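Long-range contacts in ribosomal RNA methyltransferase, putative (Plasmodium falciparum, PDB 2PLW), which binds S-adenosylmethionine and probably methylates the 2'-hydroxyl of a uridine in ribosomal RNA: residues A[174-179]-A[187-192]; A[111-116]-A[151-156]; A[147-152]-A[192-197]; A[22-27]-A[106-111]. All coordinates share one frame; numbering follows the deposited sequence.

In the fold
All four contacts lie in one seven-stranded mixed sheet, the core of the class I (Rossmann-like) methyltransferase domain, whose strand order 3-2-1-4-5-7-6 is that of the superfamily. Going across it, interaction 4 pairs strands 24-29 and 107-112, interaction 2 pairs 107-112 and 148-155, interaction 3 joins 148-155 to 188-196, and interaction 1 closes the edge with hairpin strand 171-176. Along the chain, interaction 4 closes before interaction 2 opens, and interaction 1 nests inside the loop closed by interaction 3. Centres of interactions 1 and 2 are about 9 Å apart; there Tyr190 OH reaches Asp113 OD1, tying the hairpin to the S-adenosylmethionine pocket. The centres of interactions 1 and 4 are about 20 Å apart.

Interaction 1: residues A[174-179]-A[187-192]; sequences VHTTKP and REIYLV
Thr177 and Tyr190 meet just past the end of strand 171-176, in its hairpin with strand 188-196. Thr177 OG1 sits between its own backbone N and carbonyl carbon (chi1 69°), and from there it accepts the Tyr190 N-H at 3.0 Å, with an N-H...O angle of 168°. The backbone returns the grip, Thr177 N giving its hydrogen to Tyr190 O at 3.1 Å, so the threonine hydroxyl stands in for a backbone carbonyl beyond the regular strand. Its other branch, CG2, crosses the Val192 side chain at about a right angle and touches Val192 CG2 at 3.7 Å.

The methyl of Thr176 packs against Ile189, CG2 to CD1 at 3.6 Å, while Thr176 and Leu191 lie side by side. Further out, Pro179 presents CG to Ile189 CG2 at 3.9 Å, and the proline ring runs alongside the Arg187 side chain, with Arg187 NE 3.8 Å from Pro179 CB. A regular antiparallel pair, His175 with Val192, is bonded both ways, each N to the other residue's O at 2.8 Å. Helices 7-17 and 160-168 cover this hairpin, Thr177 packing on Leu13 and Val174 on Leu167.

By accepting that N-H, the threonine hydroxyl extends the pairing beyond the strand end and holds the backbone of Tyr190, whose own hydroxyl bonds Asp113 in the cofactor pocket.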
# COMPACT_ATOMS: atom_id res chain seq x y z
N VAL A 174 -2.95 7.50 13.17
CA VAL A 174 -2.21 6.33 12.74
C VAL A 174 -2.33 5.24 13.79
O VAL A 174 -2.07 5.49 14.98
CB VAL A 174 -0.70 6.64 12.53
CG1 VAL A 174 0.04 5.39 12.07
CG2 VAL A 174 -0.52 7.76 11.48
N HIS A 175 -2.72 4.05 13.35
CA HIS A 175 -2.98 2.89 14.23
C HIS A 175 -2.04 1.76 13.86
O HIS A 175 -1.74 1.55 12.69
CB HIS A 175 -4.43 2.41 14.09
CG HIS A 175 -5.46 3.50 14.19
ND1 HIS A 175 -5.86 4.24 13.10
CD2 HIS A 175 -6.16 3.97 15.25
CE1 HIS A 175 -6.77 5.13 13.49
NE2 HIS A 175 -6.96 4.98 14.78
N THR A 176 -1.55 1.04 14.87
CA THR A 176 -0.86 -0.21 14.60
C THR A 176 -1.84 -1.36 14.84
O THR A 176 -2.54 -1.40 15.88
CB THR A 176 0.38 -0.37 15.50
OG1 THR A 176 1.15 0.83 15.47
CG2 THR A 176 1.25 -1.50 14.98
N THR A 177 -1.93 -2.28 13.88
CA THR A 177 -2.79 -3.45 14.03
C THR A 177 -2.09 -4.49 14.92
O THR A 177 -0.91 -4.35 15.21
CB THR A 177 -3.12 -4.08 12.67
OG1 THR A 177 -1.93 -4.66 12.13
CG2 THR A 177 -3.63 -3.02 11.72
N LYS A 178 -2.81 -5.53 15.31
CA LYS A 178 -2.26 -6.64 16.10
C LYS A 178 -1.25 -7.49 15.31
O LYS A 178 -1.53 -7.89 14.18
CB LYS A 178 -3.41 -7.52 16.61
CG LYS A 178 -2.99 -8.52 17.68
CD LYS A 178 -2.66 -7.82 19.01
CE LYS A 178 -2.39 -8.82 20.14
NZ LYS A 178 -0.95 -9.24 20.21
N PRO A 179 -0.05 -7.74 15.90
CA PRO A 179 1.00 -8.55 15.26
C PRO A 179 0.53 -9.94 14.80
O PRO A 179 -0.33 -10.56 15.45
CB PRO A 179 2.06 -8.70 16.35
CG PRO A 179 1.83 -7.58 17.27
CD PRO A 179 0.38 -7.24 17.22
N ARG A 187 7.38 -11.21 13.28
CA ARG A 187 5.95 -10.83 13.29
C ARG A 187 5.69 -9.61 12.39
O ARG A 187 6.53 -8.72 12.29
CB ARG A 187 5.50 -10.49 14.71
CG ARG A 187 5.22 -11.68 15.62
CD ARG A 187 5.78 -11.40 16.99
NE ARG A 187 4.88 -10.66 17.87
CZ ARG A 187 5.29 -9.80 18.80
NH1 ARG A 187 4.40 -9.19 19.57
NH2 ARG A 187 6.58 -9.54 18.97
N GLU A 188 4.51 -9.56 11.77
CA GLU A 188 4.13 -8.46 10.88
C GLU A 188 2.93 -7.68 11.39
O GLU A 188 2.04 -8.23 12.03
CB GLU A 188 3.81 -8.99 9.49
CG GLU A 188 5.04 -9.26 8.64
CD GLU A 188 4.69 -9.97 7.36
OE1 GLU A 188 3.61 -10.59 7.29
OE2 GLU A 188 5.51 -9.90 6.40
N ILE A 189 2.93 -6.38 11.11
CA ILE A 189 1.82 -5.52 11.51
C ILE A 189 1.51 -4.66 10.30
O ILE A 189 2.30 -4.63 9.36
CB ILE A 189 2.16 -4.59 12.72
CG1 ILE A 189 3.44 -3.76 12.47
CG2 ILE A 189 2.28 -5.38 14.04
CD1 ILE A 189 3.17 -2.33 12.03
N TYR A 190 0.36 -4.00 10.34
CA TYR A 190 0.06 -2.94 9.39
C TYR A 190 -0.01 -1.62 10.13
O TYR A 190 -0.57 -1.56 11.22
CB TYR A 190 -1.25 -3.21 8.64
CG TYR A 190 -1.20 -4.41 7.74
CD1 TYR A 190 -0.77 -4.31 6.41
CD2 TYR A 190 -1.61 -5.67 8.21
CE1 TYR A 190 -0.74 -5.40 5.56
CE2 TYR A 190 -1.58 -6.79 7.36
CZ TYR A 190 -1.14 -6.65 6.05
OH TYR A 190 -1.12 -7.77 5.25
N LEU A 191 0.54 -0.56 9.53
CA LEU A 191 0.33 0.80 10.01
C LEU A 191 -0.84 1.35 9.19
O LEU A 191 -0.76 1.41 7.97
CB LEU A 191 1.58 1.66 9.84
CG LEU A 191 2.81 1.16 10.61
CD1 LEU A 191 4.13 1.72 10.00
CD2 LEU A 191 2.71 1.50 12.09
N VAL A 192 -1.93 1.65 9.87
CA VAL A 192 -3.16 2.16 9.26
C VAL A 192 -3.25 3.66 9.47
O VAL A 192 -3.37 4.14 10.61
CB VAL A 192 -4.41 1.45 9.87
CG1 VAL A 192 -5.68 1.97 9.19
CG2 VAL A 192 -4.29 -0.02 9.67

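Interaction 2: residues A[111-116]-A[151-156]; sequences LSDAAV and IVKMYL. With SAM (S-adenosylmethionine), chain C.
Asp113 OD1 is gripped by Lys153 NZ at 2.9 Å, a salt bridge, and also by the hydroxyl of Tyr190. NZ comes from above the carboxylate plane, 60° out of it, and has a second acceptor in the backbone Asp113 O at 3.2 Å. Lys153 CG lies anti to the backbone N (chi1 -170°), and the chain bends at chi3, which turns CE toward Asp113. The other carboxylate oxygen, Asp113 OD2, accepts the amino group of S-adenosylmethionine, SAM N, at 2.8 Å. One carboxylate therefore links the cofactor to Lys153, which is predicted to be the proton acceptor.

This is the carboxyl end of parallel strands 107-112 and 148-155 of the Rossmann-like sheet, where methyltransferases of this class hold their cofactor. Ser112 N bonds Ile151 O at 2.7 Å, and Lys153 N bonds Ser112 O at 3.0 Å. Beyond Asp113 the strands part. A water fills in there, accepting from Ser112 OG and donating to Ala114 O and Lys153 O. On one face Leu111 and Ile151 lie side by side, CD2 to CB at 4.0 Å; on the other, Ser112 CB touches Val152 CG2 at 3.9 Å. Ala114 CA comes within 3.3 Å of SAM O4'.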
# COMPACT_ATOMS: atom_id res chain seq x y z
N LEU A 111 -2.55 1.12 -0.46
CA LEU A 111 -2.34 -0.08 0.34
C LEU A 111 -1.01 -0.72 -0.06
O LEU A 111 -0.66 -0.75 -1.24
CB LEU A 111 -3.45 -1.11 0.10
CG LEU A 111 -4.90 -0.60 0.20
CD1 LEU A 111 -5.93 -1.63 -0.27
CD2 LEU A 111 -5.23 -0.13 1.62
N SER A 112 -0.29 -1.23 0.92
CA SER A 112 0.89 -2.02 0.62
C SER A 112 0.94 -3.29 1.44
O SER A 112 0.97 -3.25 2.68
CB SER A 112 2.17 -1.21 0.84
OG SER A 112 3.28 -2.06 0.76
N ASP A 113 0.95 -4.40 0.73
CA ASP A 113 1.21 -5.72 1.31
C ASP A 113 2.61 -6.19 0.90
O ASP A 113 2.92 -7.38 0.99
CB ASP A 113 0.15 -6.72 0.83
CG ASP A 113 0.11 -7.99 1.66
OD1 ASP A 113 0.32 -7.89 2.89
OD2 ASP A 113 -0.15 -9.08 1.07
N ALA A 114 3.48 -5.26 0.47
CA ALA A 114 4.83 -5.63 0.03
C ALA A 114 5.71 -6.06 1.21
O ALA A 114 5.50 -5.64 2.34
CB ALA A 114 5.51 -4.46 -0.70
N ALA A 115 6.68 -6.92 0.93
CA ALA A 115 7.67 -7.33 1.93
C ALA A 115 8.99 -7.66 1.23
O ALA A 115 9.01 -7.99 0.05
CB ALA A 115 7.15 -8.53 2.74
N VAL A 116 10.09 -7.51 1.96
CA VAL A 116 11.41 -7.85 1.43
C VAL A 116 11.74 -9.27 1.88
O VAL A 116 11.38 -9.65 2.99
CB VAL A 116 12.49 -6.83 1.88
CG1 VAL A 116 12.61 -5.72 0.85
CG2 VAL A 116 12.16 -6.22 3.24
N ILE A 151 -2.25 2.30 4.13
CA ILE A 151 -2.00 1.12 4.98
C ILE A 151 -0.77 0.40 4.48
O ILE A 151 -0.65 0.08 3.30
CB ILE A 151 -3.23 0.18 5.03
CG1 ILE A 151 -4.44 0.98 5.49
CG2 ILE A 151 -2.92 -0.96 5.99
CD1 ILE A 151 -5.72 0.18 5.59
N VAL A 152 0.20 0.18 5.36
CA VAL A 152 1.45 -0.42 4.91
C VAL A 152 1.90 -1.50 5.89
O VAL A 152 1.89 -1.30 7.11
CB VAL A 152 2.55 0.66 4.70
CG1 VAL A 152 2.80 1.48 5.98
CG2 VAL A 152 3.85 0.04 4.16
N LYS A 153 2.28 -2.64 5.33
CA LYS A 153 2.81 -3.74 6.15
C LYS A 153 4.29 -3.56 6.48
O LYS A 153 5.06 -3.02 5.68
CB LYS A 153 2.58 -5.08 5.43
CG LYS A 153 2.86 -6.31 6.30
CD LYS A 153 2.51 -7.60 5.56
CE LYS A 153 3.32 -7.90 4.33
NZ LYS A 153 2.79 -9.12 3.64
N MET A 154 4.70 -4.02 7.66
CA MET A 154 6.13 -4.12 7.95
C MET A 154 6.37 -5.20 8.99
O MET A 154 5.41 -5.60 9.70
CB MET A 154 6.70 -2.79 8.44
CG MET A 154 6.27 -2.41 9.86
SD MET A 154 7.15 -0.95 10.49
CE MET A 154 8.86 -1.44 10.27
N TYR A 155 7.62 -5.66 9.08
CA TYR A 155 8.02 -6.51 10.22
C TYR A 155 8.10 -5.67 11.46
O TYR A 155 8.85 -4.69 11.50
CB TYR A 155 9.36 -7.23 9.97
CG TYR A 155 9.24 -8.33 8.95
CD1 TYR A 155 8.41 -9.43 9.17
CD2 TYR A 155 9.95 -8.27 7.75
CE1 TYR A 155 8.29 -10.44 8.21
CE2 TYR A 155 9.84 -9.27 6.79
CZ TYR A 155 9.00 -10.35 7.04
OH TYR A 155 8.89 -11.34 6.09
N LEU A 156 7.33 -6.04 12.49
CA LEU A 156 7.35 -5.33 13.75
C LEU A 156 8.72 -5.43 14.39
O LEU A 156 9.38 -6.48 14.36
CB LEU A 156 6.30 -5.90 14.71
CG LEU A 156 6.23 -5.33 16.14
CD1 LEU A 156 5.63 -3.94 16.20
CD2 LEU A 156 5.40 -6.23 17.05
N SAM C . -1.35 -8.75 -1.41
CA SAM C . -0.96 -9.75 -2.47
C SAM C . -2.15 -10.61 -2.90
O SAM C . -3.16 -10.64 -2.18
OXT SAM C . -2.16 -11.26 -3.95
CB SAM C . 0.18 -10.62 -1.94
CG SAM C . 1.44 -9.76 -1.87
SD SAM C . 2.99 -10.68 -1.67
CE SAM C . 2.75 -11.23 0.02
C5' SAM C . 4.21 -9.35 -1.48
C4' SAM C . 4.58 -8.75 -2.83
O4' SAM C . 5.35 -7.56 -2.59
C3' SAM C . 5.44 -9.65 -3.75
O3' SAM C . 4.72 -10.04 -4.90
C2' SAM C . 6.64 -8.77 -4.12
O2' SAM C . 7.09 -8.84 -5.47
C1' SAM C . 6.13 -7.38 -3.77
N9 SAM C . 7.15 -6.36 -3.52
C8 SAM C . 8.21 -6.39 -2.63
N7 SAM C . 8.87 -5.22 -2.72
C5 SAM C . 8.24 -4.45 -3.64
C6 SAM C . 8.47 -3.16 -4.13
N6 SAM C . 9.48 -2.42 -3.69
N1 SAM C . 7.64 -2.63 -5.08
C2 SAM C . 6.57 -3.35 -5.58
N3 SAM C . 6.33 -4.62 -5.09
C4 SAM C . 7.16 -5.15 -4.15
O HOH W 1 4.57 -3.16 2.87
O HOH W 2 9.56 -11.28 3.77

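Interaction 3: residues A[147-152]-A[192-197]; sequences GGTYIV and VCKNFL
Strand 188-196 is the one strand of the central sheet that runs against the rest, placed between 148-155 and 171-176, the antiparallel strand of class I methyltransferases; here it pairs with 148-155. Tyr150 and Cys193 form the hydrogen-bonded pair, Tyr150 N to Cys193 O at 2.9 Å and Cys193 N to Tyr150 O at 2.7 Å. Their side chains leave on the same face. Cys193 SG, anti to its carbonyl carbon (chi1 -52°), stands obliquely to the tyrosine ring, 5.1 Å from the ring centroid, and touches Tyr150 CD2 at 3.9 Å. The ring itself leads off toward helix 122-143, where its hydroxyl bonds Thr137.

On the other face Ile151 and Val192 lie side by side and meet branch to branch: Val192 CG1 rests on Ile151 CG1 at 4.0 Å, while the two CG2 methyls touch each other. Next to them the Thr149 side chain runs alongside the bent chain of Lys194, whose amino end bonds the backbone O of Tyr17.

At the corner the strands are no longer regularly paired. Gly147 N bonds Phe196 O at 2.7 Å, and Phe196 N reaches Gly148 O at 2.9 Å. A water links Gly147 O, Thr149 OG1 and Asn195 N. Gly147 turns the corner with a positive phi (90°), a conformation readily open to glycine. Backbone bonds and one water satisfy polar groups through the turn, while sulfur, ring and branched aliphatic groups pack the two faces of the sheet.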
# COMPACT_ATOMS: atom_id res chain seq x y z
N GLY A 147 -6.84 13.78 2.62
CA GLY A 147 -7.96 13.02 3.18
C GLY A 147 -7.81 11.52 2.95
O GLY A 147 -8.63 10.73 3.41
N GLY A 148 -6.74 11.14 2.23
CA GLY A 148 -6.55 9.76 1.83
C GLY A 148 -6.10 8.83 2.97
O GLY A 148 -5.64 9.30 4.04
N THR A 149 -6.28 7.53 2.71
CA THR A 149 -5.91 6.42 3.63
C THR A 149 -4.68 5.70 3.11
O THR A 149 -4.54 5.43 1.92
CB THR A 149 -7.09 5.41 3.78
OG1 THR A 149 -8.21 6.08 4.37
CG2 THR A 149 -6.73 4.19 4.64
N TYR A 150 -3.78 5.35 4.02
CA TYR A 150 -2.56 4.64 3.65
C TYR A 150 -2.38 3.52 4.63
O TYR A 150 -2.38 3.78 5.84
CB TYR A 150 -1.40 5.61 3.77
CG TYR A 150 -0.01 5.00 3.66
CD1 TYR A 150 0.31 4.14 2.60
CD2 TYR A 150 1.00 5.40 4.53
CE1 TYR A 150 1.62 3.61 2.45
CE2 TYR A 150 2.32 4.88 4.39
CZ TYR A 150 2.61 4.00 3.35
OH TYR A 150 3.88 3.48 3.20
N ILE A 151 -2.25 2.30 4.13
CA ILE A 151 -2.00 1.12 4.98
C ILE A 151 -0.77 0.40 4.48
O ILE A 151 -0.65 0.08 3.30
CB ILE A 151 -3.23 0.18 5.03
CG1 ILE A 151 -4.44 0.98 5.49
CG2 ILE A 151 -2.92 -0.96 5.99
CD1 ILE A 151 -5.72 0.18 5.59
N VAL A 152 0.20 0.18 5.36
CA VAL A 152 1.45 -0.42 4.91
C VAL A 152 1.90 -1.50 5.89
O VAL A 152 1.89 -1.30 7.11
CB VAL A 152 2.55 0.66 4.70
CG1 VAL A 152 2.80 1.48 5.98
CG2 VAL A 152 3.85 0.04 4.16
N VAL A 192 -1.93 1.65 9.87
CA VAL A 192 -3.16 2.16 9.26
C VAL A 192 -3.25 3.66 9.47
O VAL A 192 -3.37 4.14 10.61
CB VAL A 192 -4.41 1.45 9.87
CG1 VAL A 192 -5.68 1.97 9.19
CG2 VAL A 192 -4.29 -0.02 9.67
N CYS A 193 -3.22 4.42 8.37
CA CYS A 193 -3.11 5.85 8.47
C CYS A 193 -4.32 6.48 7.81
O CYS A 193 -4.59 6.23 6.63
CB CYS A 193 -1.85 6.33 7.72
SG CYS A 193 -0.35 5.45 8.23
N LYS A 194 -5.02 7.31 8.58
CA LYS A 194 -6.25 7.92 8.14
C LYS A 194 -6.18 9.42 8.08
O LYS A 194 -5.68 10.09 9.00
CB LYS A 194 -7.39 7.46 9.07
CG LYS A 194 -7.46 5.93 9.22
CD LYS A 194 -8.29 5.25 8.13
CE LYS A 194 -9.80 5.34 8.37
NZ LYS A 194 -10.36 4.33 9.33
N ASN A 195 -6.69 9.95 6.96
CA ASN A 195 -6.90 11.36 6.71
C ASN A 195 -5.56 12.08 6.52
O ASN A 195 -5.07 12.80 7.38
CB ASN A 195 -7.83 12.00 7.78
CG ASN A 195 -8.27 13.40 7.41
OD1 ASN A 195 -8.25 13.78 6.25
ND2 ASN A 195 -8.70 14.17 8.42
N PHE A 196 -5.00 11.86 5.32
CA PHE A 196 -3.77 12.56 4.96
C PHE A 196 -3.98 14.07 5.02
O PHE A 196 -4.87 14.61 4.34
CB PHE A 196 -3.35 12.18 3.54
CG PHE A 196 -2.02 12.81 3.12
CD1 PHE A 196 -0.84 12.38 3.73
CD2 PHE A 196 -1.96 13.81 2.15
CE1 PHE A 196 0.41 12.94 3.35
CE2 PHE A 196 -0.75 14.39 1.78
CZ PHE A 196 0.44 13.95 2.37
N LEU A 197 -3.13 14.74 5.78
CA LEU A 197 -3.18 16.19 5.92
C LEU A 197 -1.97 16.91 5.33
O LEU A 197 -1.92 18.14 5.34
CB LEU A 197 -3.31 16.59 7.41
CG LEU A 197 -4.54 16.03 8.13
CD1 LEU A 197 -4.43 16.25 9.63
CD2 LEU A 197 -5.81 16.58 7.56
O HOH W 3 -8.56 8.60 5.22

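Interaction 4: residues A[22-27]-A[106-111]; sequences KNKIIL and KIDIIL
Ile25 N donates to Asp108 OD2 at 2.8 Å, with an N-H...O angle of 179° and on the carboxylate oxygen's anti lone pair. The chain turns a corner at Asp108, and its side chain takes the place that a backbone carbonyl would fill in a regular parallel pair. Ile25 O then receives Ile109 N at 3.1 Å, with a weak further bond from Asp108 N. Past the corner the register is regular: Leu27 N bonds Ile109 O, and Leu111 N bonds Leu27 O, both at 2.8 Å.

Aliphatic groups cover both sides of this pairing. Ile26 and Ile109 lie side by side, pointing the same way, with Ile26 CG1 against Ile109 CD1 at 3.7 Å. On the opposite face Leu27, its CG anti to the backbone N (chi1 175°), crosses Ile107 obliquely: Leu27 CB meets Ile107 CG2 at 3.8 Å, and Leu27 CD2 meets Ile107 CD1. Lys24 passes at about a right angle over Asp108, its CD on Asp108 CB at 3.7 Å. Its NZ stays 4.6 Å from Asp108 OD1, and a water bridges the two.

In the next shell, Asn145 ND2 bonds Asp108 OD1 and so helps to set the carboxylate. Helix 35-43 lies against Ile26 through Ile40, and helix 122-143 against Leu27 through Phe139, so strands 24-29 and 107-112 are sandwiched in the α/β/α manner of this domain. Across the break in strand 107-112 the pairing is carried by the Asp108 carboxylate, and the nearby Lys24 charge, bridged by a water, would probably help to stabilise its negative form.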
# COMPACT_ATOMS: atom_id res chain seq x y z
N LYS A 22 -17.08 3.94 -2.31
CA LYS A 22 -17.38 4.35 -3.68
C LYS A 22 -16.58 5.58 -4.11
O LYS A 22 -16.21 6.40 -3.28
CB LYS A 22 -18.89 4.60 -3.84
CG LYS A 22 -19.42 5.79 -3.07
CD LYS A 22 -20.89 6.04 -3.41
CE LYS A 22 -21.41 7.33 -2.78
NZ LYS A 22 -21.44 7.34 -1.27
N ASN A 23 -16.35 5.70 -5.41
CA ASN A 23 -15.73 6.88 -6.02
C ASN A 23 -14.34 7.18 -5.45
O ASN A 23 -13.98 8.33 -5.20
CB ASN A 23 -16.64 8.13 -5.91
CG ASN A 23 -16.24 9.24 -6.88
OD1 ASN A 23 -15.52 8.99 -7.85
ND2 ASN A 23 -16.69 10.46 -6.62
N LYS A 24 -13.57 6.12 -5.24
CA LYS A 24 -12.18 6.26 -4.79
C LYS A 24 -11.23 5.67 -5.80
O LYS A 24 -11.54 4.65 -6.44
CB LYS A 24 -11.95 5.56 -3.45
CG LYS A 24 -12.86 6.04 -2.29
CD LYS A 24 -12.50 7.45 -1.84
CE LYS A 24 -13.51 8.01 -0.84
NZ LYS A 24 -13.19 9.43 -0.54
N ILE A 25 -10.07 6.30 -5.91
CA ILE A 25 -8.97 5.70 -6.68
C ILE A 25 -8.13 4.93 -5.65
O ILE A 25 -7.71 5.48 -4.64
CB ILE A 25 -8.15 6.76 -7.40
CG1 ILE A 25 -9.02 7.49 -8.45
CG2 ILE A 25 -6.94 6.12 -8.07
CD1 ILE A 25 -8.25 8.56 -9.27
N ILE A 26 -7.87 3.67 -5.95
CA ILE A 26 -7.21 2.74 -5.00
C ILE A 26 -5.97 2.11 -5.63
O ILE A 26 -6.02 1.55 -6.73
CB ILE A 26 -8.19 1.64 -4.57
CG1 ILE A 26 -9.46 2.27 -3.98
CG2 ILE A 26 -7.57 0.74 -3.49
CD1 ILE A 26 -10.66 1.35 -4.11
N LEU A 27 -4.85 2.20 -4.91
CA LEU A 27 -3.59 1.60 -5.35
C LEU A 27 -3.18 0.50 -4.39
O LEU A 27 -3.14 0.70 -3.19
CB LEU A 27 -2.50 2.66 -5.41
CG LEU A 27 -1.08 2.16 -5.73
CD1 LEU A 27 -1.02 1.54 -7.10
CD2 LEU A 27 -0.08 3.31 -5.64
N LYS A 106 -4.96 12.60 -7.73
CA LYS A 106 -4.20 11.83 -6.76
C LYS A 106 -5.02 10.61 -6.30
O LYS A 106 -6.12 10.37 -6.78
CB LYS A 106 -3.70 12.71 -5.61
CG LYS A 106 -2.57 13.66 -6.07
CD LYS A 106 -1.84 14.24 -4.90
CE LYS A 106 -0.81 15.25 -5.32
NZ LYS A 106 -0.09 15.77 -4.17
N ILE A 107 -4.43 9.80 -5.44
CA ILE A 107 -4.91 8.47 -5.15
C ILE A 107 -5.53 8.49 -3.75
O ILE A 107 -4.90 8.93 -2.82
CB ILE A 107 -3.71 7.46 -5.17
CG1 ILE A 107 -3.03 7.49 -6.55
CG2 ILE A 107 -4.17 6.04 -4.85
CD1 ILE A 107 -1.93 6.51 -6.69
N ASP A 108 -6.76 8.02 -3.61
CA ASP A 108 -7.45 8.10 -2.32
C ASP A 108 -7.06 7.08 -1.26
O ASP A 108 -7.13 7.37 -0.06
CB ASP A 108 -8.95 8.03 -2.56
CG ASP A 108 -9.42 9.12 -3.48
OD1 ASP A 108 -9.42 10.28 -3.04
OD2 ASP A 108 -9.73 8.83 -4.65
N ILE A 109 -6.70 5.88 -1.71
CA ILE A 109 -6.36 4.80 -0.82
C ILE A 109 -5.13 4.12 -1.37
O ILE A 109 -5.11 3.67 -2.53
CB ILE A 109 -7.51 3.76 -0.71
CG1 ILE A 109 -8.81 4.44 -0.29
CG2 ILE A 109 -7.12 2.65 0.25
CD1 ILE A 109 -10.08 3.57 -0.53
N ILE A 110 -4.07 4.12 -0.56
CA ILE A 110 -2.85 3.44 -0.97
C ILE A 110 -2.59 2.34 0.04
O ILE A 110 -2.43 2.60 1.23
CB ILE A 110 -1.67 4.42 -1.08
CG1 ILE A 110 -1.91 5.42 -2.22
CG2 ILE A 110 -0.36 3.65 -1.35
CD1 ILE A 110 -0.82 6.54 -2.27
N LEU A 111 -2.55 1.12 -0.46
CA LEU A 111 -2.34 -0.08 0.34
C LEU A 111 -1.01 -0.72 -0.06
O LEU A 111 -0.66 -0.75 -1.24
CB LEU A 111 -3.45 -1.11 0.10
CG LEU A 111 -4.90 -0.60 0.20
CD1 LEU A 111 -5.93 -1.63 -0.27
CD2 LEU A 111 -5.23 -0.13 1.62
O HOH W 4 -12.06 11.49 -2.32